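PDB 5BSZ: N-methyltransferase from Streptoalloteichus sp. ATCC 53650, which probably transfers a methyl group from S-adenosylmethionine to the amino nitrogen of a trideoxysugar in kedarcidin biosynthesis. Local coordinates for residues V40-E43 against G47-S50. Residues are numbered along the deposited sequence; the frame is centred on the assembly and turned at random.
Sequences VVRE and GARS
V41 and A48 form the tight part of this contact. V41 CG1 meets A48 CB at 3.4 Å, closer than two such carbons usually sit. CG1 lies anti to the backbone N (chi1 168°), which sets this methyl against A48. Both residues are buried, and F69 touches both side chains.

The other part is polar, and R42 is partly exposed. R42 bends at chi2 (-78°) and grips one atom, the backbone oxygen of A48, side-on with two nitrogens. R42 NE donates to A48 O at 3.1 Å, in the carbonyl plane and on a lone pair. R42 NH2 donates to A48 O at 3.2 Å, nearly in line with C=O, but its N-H is bent (144°). The oxygen lies at the edge of the guanidinium, near its plane. A leucine at R42 would probably leave A48 O without these two donors and the loop less firmly tied to the helix.

The contact closes the turn from helix 30-44 into strand 50-54, in the Rossmann-like methyltransferase domain and away from the ligand sites. V41 also packs on V143 and V145 of strand 143-146. Beyond A48, backbone hydrogen bonds join R49 to D71 and S50 to A110, placing strand 50-54 between strands 71-76 and 110-113.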
ATOM      1  N   VAL A  40     -39.299  21.241  -9.992  1.00 22.11           N
ATOM      2  CA  VAL A  40     -38.776  22.437 -10.630  1.00 18.37           C
ATOM      3  C   VAL A  40     -39.075  22.428 -12.153  1.00 22.67           C
ATOM      4  O   VAL A  40     -39.347  23.453 -12.775  1.00 21.59           O
ATOM      5  CB  VAL A  40     -37.243  22.529 -10.392  1.00 25.72           C
ATOM      6  CG1 VAL A  40     -36.627  23.520 -11.337  1.00 31.98           C
ATOM      7  CG2 VAL A  40     -36.915  22.903  -8.947  1.00 26.88           C
ATOM      8  N   VAL A  41     -38.970  21.263 -12.783  1.00 18.02           N
ATOM      9  CA  VAL A  41     -39.298  21.103 -14.208  1.00 17.35           C
ATOM     10  C   VAL A  41     -40.823  21.312 -14.476  1.00 17.39           C
ATOM     11  O   VAL A  41     -41.197  22.088 -15.345  1.00 21.88           O
ATOM     12  CB  VAL A  41     -38.854  19.707 -14.708  1.00 17.38           C
ATOM     13  CG1 VAL A  41     -39.437  19.392 -16.096  1.00 16.43           C
ATOM     14  CG2 VAL A  41     -37.318  19.665 -14.775  1.00 19.10           C
ATOM     15  N   ARG A  42     -41.680  20.646 -13.716  1.00 22.67           N
ATOM     16  CA  ARG A  42     -43.113  20.738 -13.962  1.00 22.42           C
ATOM     17  C   ARG A  42     -43.673  22.122 -13.662  1.00 26.93           C
ATOM     18  O   ARG A  42     -44.558  22.593 -14.384  1.00 27.44           O
ATOM     19  CB  ARG A  42     -43.849  19.635 -13.246  1.00 23.77           C
ATOM     20  CG  ARG A  42     -43.602  18.248 -13.830  1.00 22.26           C
ATOM     21  CD  ARG A  42     -44.429  18.050 -15.095  1.00 24.85           C
ATOM     22  NE  ARG A  42     -44.208  16.741 -15.722  1.00 21.41           N
ATOM     23  CZ  ARG A  42     -44.628  15.581 -15.234  1.00 23.36           C
ATOM     24  NH1 ARG A  42     -45.312  15.499 -14.106  1.00 31.98           N
ATOM     25  NH2 ARG A  42     -44.379  14.457 -15.874  1.00 26.74           N
ATOM     26  N   GLU A  43     -43.109  22.834 -12.692  1.00 25.21           N
ATOM     27  CA  GLU A  43     -43.477  24.239 -12.511  1.00 26.63           C
ATOM     28  C   GLU A  43     -43.248  25.075 -13.745  1.00 28.60           C
ATOM     29  O   GLU A  43     -43.973  26.034 -13.949  1.00 29.10           O
ATOM     30  CB  GLU A  43     -42.705  24.985 -11.410  1.00 26.73           C
ATOM     31  CG  GLU A  43     -42.937  24.495 -10.003  1.00 37.08           C
ATOM     32  CD  GLU A  43     -42.074  25.228  -8.965  1.00 37.80           C
ATOM     33  OE1 GLU A  43     -40.903  25.596  -9.200  1.00 41.49           O
ATOM     34  OE2 GLU A  43     -42.552  25.373  -7.838  1.00 48.75           O
ATOM     35  N   GLY A  47     -46.123  20.153 -19.109  1.00 22.61           N
ATOM     36  CA  GLY A  47     -46.312  18.943 -19.897  1.00 26.79           C
ATOM     37  C   GLY A  47     -45.030  18.147 -20.048  1.00 34.07           C
ATOM     38  O   GLY A  47     -45.018  17.210 -20.831  1.00 30.94           O
ATOM     39  N   ALA A  48     -43.953  18.491 -19.324  1.00 28.67           N
ATOM     40  CA  ALA A  48     -42.626  17.879 -19.577  1.00 22.61           C
ATOM     41  C   ALA A  48     -42.695  16.359 -19.488  1.00 20.28           C
ATOM     42  O   ALA A  48     -43.196  15.810 -18.484  1.00 19.93           O
ATOM     43  CB  ALA A  48     -41.616  18.400 -18.550  1.00 23.00           C
ATOM     44  N   ARG A  49     -42.171  15.635 -20.480  1.00 23.06           N
ATOM     45  CA  ARG A  49     -42.227  14.154 -20.395  1.00 18.73           C
ATOM     46  C   ARG A  49     -40.944  13.429 -20.763  1.00 17.50           C
ATOM     47  O   ARG A  49     -40.844  12.210 -20.616  1.00 18.87           O
ATOM     48  CB  ARG A  49     -43.377  13.570 -21.224  1.00 28.51           C
ATOM     49  CG  ARG A  49     -43.269  13.775 -22.718  1.00 24.45           C
ATOM     50  CD  ARG A  49     -44.386  13.130 -23.555  1.00 26.32           C
ATOM     51  NE  ARG A  49     -44.743  11.729 -23.291  1.00 26.02           N
ATOM     52  CZ  ARG A  49     -44.244  10.613 -23.829  1.00 27.25           C
ATOM     53  NH1 ARG A  49     -44.781   9.456 -23.444  1.00 29.47           N
ATOM     54  NH2 ARG A  49     -43.224  10.568 -24.704  1.00 23.56           N
ATOM     55  N   SER A  50     -39.974  14.181 -21.272  1.00 20.90           N
ATOM     56  CA  SER A  50     -38.686  13.642 -21.628  1.00 17.15           C
ATOM     57  C   SER A  50     -37.585  14.317 -20.802  1.00 18.48           C
ATOM     58  O   SER A  50     -37.648  15.511 -20.521  1.00 15.01           O
ATOM     59  CB  SER A  50     -38.376  13.819 -23.110  1.00 17.03           C
ATOM     60  OG  SER A  50     -38.280  15.162 -23.478  1.00 17.41           O
TER